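Local coordinates for protein peroxinectin A (Dictyostelium discoideum, PDB 6ERC) that uses hydrogen peroxide at a haem to oxidise phenolic donors, iodide and thiocyanate, as a secreted member of the animal haem peroxidase family, at residues I162-R167 against D246-F251. Numbering follows the deposited sequence.
Sequences ICKNLR and DDERVF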
ATOM      1  N   ILE A 162     -16.577  11.592  -8.902  1.00 63.53           N
ATOM      2  CA  ILE A 162     -15.247  12.016  -8.482  1.00 64.33           C
ATOM      3  C   ILE A 162     -14.314  12.103  -9.682  1.00 63.43           C
ATOM      4  O   ILE A 162     -13.493  13.023  -9.784  1.00 63.14           O
ATOM      5  CB  ILE A 162     -14.697  11.069  -7.398  1.00 63.84           C
ATOM      6  CG1 ILE A 162     -13.338  11.567  -6.898  1.00 62.95           C
ATOM      7  CG2 ILE A 162     -14.577   9.646  -7.929  1.00 64.24           C
ATOM      8  CD1 ILE A 162     -12.840  10.852  -5.661  1.00 64.50           C
ATOM      9  N   CYS A 163     -14.427  11.159 -10.616  1.00 62.98           N
ATOM     10  CA  CYS A 163     -13.562  11.178 -11.789  1.00 63.27           C
ATOM     11  C   CYS A 163     -13.770  12.452 -12.600  1.00 63.70           C
ATOM     12  O   CYS A 163     -12.813  13.172 -12.904  1.00 62.82           O
ATOM     13  CB  CYS A 163     -13.820   9.948 -12.657  1.00 63.37           C
ATOM     14  SG  CYS A 163     -12.736   9.869 -14.105  1.00 60.31           S
ATOM     15  N   LYS A 164     -15.022  12.753 -12.952  1.00 62.98           N
ATOM     16  CA  LYS A 164     -15.303  13.897 -13.812  1.00 63.78           C
ATOM     17  C   LYS A 164     -15.007  15.231 -13.141  1.00 63.98           C
ATOM     18  O   LYS A 164     -15.048  16.263 -13.819  1.00 64.88           O
ATOM     19  CB  LYS A 164     -16.759  13.853 -14.278  1.00 65.05           C
ATOM     20  CG  LYS A 164     -17.011  12.794 -15.345  1.00 63.90           C
ATOM     21  CD  LYS A 164     -18.448  12.787 -15.831  1.00 64.63           C
ATOM     22  CE  LYS A 164     -18.642  11.764 -16.943  1.00 64.99           C
ATOM     23  NZ  LYS A 164     -20.052  11.699 -17.425  1.00 66.42           N
ATOM     24  N   ASN A 165     -14.718  15.243 -11.841  1.00 63.97           N
ATOM     25  CA  ASN A 165     -14.246  16.458 -11.189  1.00 63.58           C
ATOM     26  C   ASN A 165     -12.731  16.578 -11.225  1.00 62.54           C
ATOM     27  O   ASN A 165     -12.204  17.696 -11.186  1.00 62.05           O
ATOM     28  CB  ASN A 165     -14.732  16.510  -9.737  1.00 63.65           C
ATOM     29  CG  ASN A 165     -16.183  16.938  -9.623  1.00 64.28           C
ATOM     30  OD1 ASN A 165     -17.038  16.164  -9.198  1.00 64.88           O
ATOM     31  ND2 ASN A 165     -16.466  18.178 -10.000  1.00 66.10           N
ATOM     32  N   LEU A 166     -12.018  15.453 -11.312  1.00 63.72           N
ATOM     33  CA  LEU A 166     -10.562  15.481 -11.386  1.00 64.02           C
ATOM     34  C   LEU A 166     -10.042  15.740 -12.794  1.00 62.93           C
ATOM     35  O   LEU A 166      -8.862  16.073 -12.949  1.00 61.94           O
ATOM     36  CB  LEU A 166      -9.979  14.161 -10.875  1.00 60.91           C
ATOM     37  CG  LEU A 166      -9.835  14.009  -9.362  1.00 62.32           C
ATOM     38  CD1 LEU A 166      -9.438  12.581  -9.012  1.00 61.67           C
ATOM     39  CD2 LEU A 166      -8.814  14.994  -8.804  1.00 62.01           C
ATOM     40  N   ARG A 167     -10.878  15.591 -13.814  1.00 62.79           N
ATOM     41  CA  ARG A 167     -10.446  15.739 -15.195  1.00 64.37           C
ATOM     42  C   ARG A 167     -10.984  17.037 -15.782  1.00 63.42           C
ATOM     43  O   ARG A 167     -12.042  17.530 -15.382  1.00 62.82           O
ATOM     44  CB  ARG A 167     -10.893  14.545 -16.046  1.00 64.00           C
ATOM     45  CG  ARG A 167     -12.371  14.231 -15.960  1.00 64.19           C
ATOM     46  CD  ARG A 167     -12.711  12.930 -16.667  1.00 63.35           C
ATOM     47  NE  ARG A 167     -13.257  13.164 -17.998  1.00 65.47           N
ATOM     48  CZ  ARG A 167     -13.932  12.262 -18.704  1.00 64.97           C
ATOM     49  NH1 ARG A 167     -14.152  11.049 -18.211  1.00 65.53           N
ATOM     50  NH2 ARG A 167     -14.393  12.574 -19.902  1.00 65.53           N
ATOM     51  N   ASP A 246     -14.480  12.416 -29.073  1.00 66.44           N
ATOM     52  CA  ASP A 246     -14.834  13.450 -28.112  1.00 67.40           C
ATOM     53  C   ASP A 246     -13.985  13.306 -26.845  1.00 67.12           C
ATOM     54  O   ASP A 246     -13.142  12.412 -26.719  1.00 64.62           O
ATOM     55  CB  ASP A 246     -16.327  13.389 -27.792  1.00 67.43           C
ATOM     56  CG  ASP A 246     -16.762  12.042 -27.243  1.00 67.57           C
ATOM     57  OD1 ASP A 246     -15.903  11.277 -26.757  1.00 66.16           O
ATOM     58  OD2 ASP A 246     -17.974  11.746 -27.307  1.00 68.48           O
ATOM     59  N   ASP A 247     -14.216  14.214 -25.893  1.00 67.36           N
ATOM     60  CA  ASP A 247     -13.421  14.235 -24.669  1.00 65.52           C
ATOM     61  C   ASP A 247     -13.507  12.911 -23.919  1.00 65.80           C
ATOM     62  O   ASP A 247     -12.505  12.426 -23.381  1.00 63.26           O
ATOM     63  CB  ASP A 247     -13.881  15.383 -23.773  1.00 67.22           C
ATOM     64  CG  ASP A 247     -13.397  15.238 -22.344  1.00 66.57           C
ATOM     65  OD1 ASP A 247     -12.201  15.492 -22.085  1.00 66.21           O
ATOM     66  OD2 ASP A 247     -14.215  14.864 -21.478  1.00 65.22           O
ATOM     67  N   GLU A 248     -14.697  12.311 -23.867  1.00 66.29           N
ATOM     68  CA  GLU A 248     -14.865  11.072 -23.115  1.00 64.75           C
ATOM     69  C   GLU A 248     -14.069   9.930 -23.735  1.00 64.50           C
ATOM     70  O   GLU A 248     -13.480   9.117 -23.014  1.00 64.87           O
ATOM     71  CB  GLU A 248     -16.348  10.709 -23.030  1.00 65.52           C
ATOM     72  CG  GLU A 248     -16.652   9.490 -22.166  1.00 65.49           C
ATOM     73  CD  GLU A 248     -16.331   9.701 -20.688  1.00 65.51           C
ATOM     74  OE1 GLU A 248     -16.219  10.867 -20.251  1.00 65.05           O
ATOM     75  OE2 GLU A 248     -16.193   8.696 -19.961  1.00 64.13           O
ATOM     76  N   ARG A 249     -14.039   9.845 -25.068  1.00 64.96           N
ATOM     77  CA  ARG A 249     -13.325   8.749 -25.717  1.00 64.56           C
ATOM     78  C   ARG A 249     -11.818   8.892 -25.545  1.00 63.46           C
ATOM     79  O   ARG A 249     -11.119   7.898 -25.318  1.00 62.12           O
ATOM     80  CB  ARG A 249     -13.687   8.687 -27.202  1.00 66.28           C
ATOM     81  CG  ARG A 249     -12.957   7.594 -27.992  1.00 64.40           C
ATOM     82  CD  ARG A 249     -13.274   6.194 -27.476  1.00 63.92           C
ATOM     83  NE  ARG A 249     -12.444   5.170 -28.108  1.00 63.68           N
ATOM     84  CZ  ARG A 249     -12.693   4.618 -29.293  1.00 65.81           C
ATOM     85  NH1 ARG A 249     -13.755   4.984 -30.000  1.00 66.42           N
ATOM     86  NH2 ARG A 249     -11.871   3.695 -29.778  1.00 65.87           N
ATOM     87  N   VAL A 250     -11.294  10.112 -25.667  1.00 64.57           N
ATOM     88  CA  VAL A 250      -9.861  10.313 -25.481  1.00 63.87           C
ATOM     89  C   VAL A 250      -9.466   9.974 -24.052  1.00 64.54           C
ATOM     90  O   VAL A 250      -8.424   9.353 -23.809  1.00 63.33           O
ATOM     91  CB  VAL A 250      -9.465  11.755 -25.848  1.00 64.87           C
ATOM     92  CG1 VAL A 250      -7.975  11.978 -25.614  1.00 64.40           C
ATOM     93  CG2 VAL A 250      -9.821  12.051 -27.294  1.00 65.46           C
ATOM     94  N   PHE A 251     -10.292  10.373 -23.082  1.00 65.37           N
ATOM     95  CA  PHE A 251      -9.991  10.072 -21.688  1.00 62.37           C
ATOM     96  C   PHE A 251      -9.921   8.569 -21.457  1.00 61.96           C
ATOM     97  O   PHE A 251      -8.936   8.058 -20.913  1.00 61.14           O
ATOM     98  CB  PHE A 251     -11.038  10.703 -20.773  1.00 62.94           C
ATOM     99  CG  PHE A 251     -10.971  10.205 -19.362  1.00 63.55           C
ATOM    100  CD1 PHE A 251     -10.080  10.762 -18.463  1.00 63.29           C
ATOM    101  CD2 PHE A 251     -11.779   9.162 -18.942  1.00 62.82           C
ATOM    102  CE1 PHE A 251     -10.006  10.297 -17.168  1.00 62.39           C
ATOM    103  CE2 PHE A 251     -11.708   8.693 -17.650  1.00 62.47           C
ATOM    104  CZ  PHE A 251     -10.821   9.260 -16.762  1.00 62.18           C
TER
HETATM  105  O   HOH W   1     -11.407  14.916 -19.414  1.00 44.78           O
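The guanidinium of Arg167 lies flat on the ring of Phe251, the two planes 23° apart and their centres separated by 4.0 Å, in a stacked cation-pi contact. Its NH1 sits above the ring, offset toward the CD2 side, while CD comes over the same face as a CH-pi donor, 3.9 Å from the centroid. The chain bends at chi3 (-100°), setting NE 4.0 Å from Phe251 CG. Two carboxylates take up the edge of the guanidinium. Asp247 meets it tip to tip, and NH2 gives OD2 a fairly straight bond of 2.8 Å (159°) within the guanidinium plane. Glu248 crosses Arg167 at about a right angle; its OE1, tilted from the guanidinium plane, receives NH2 at a doubtfully short distance and, weakly, NH1 at 2.9 Å. This salt-bridge network joins the C-terminal end of helix 160-166 to the first turn of the long helix 247-275 in the animal haem peroxidase fold, away from the haem. A water accepts from Arg167 NE and donates to Asp247 OD1, an oxygen also bound by the backbone N of Gly172. Cys163 SG approaches the Phe251 ring obliquely, 3.3 Å from CZ, and Tyr156 meets that ring with its plane roughly perpendicular.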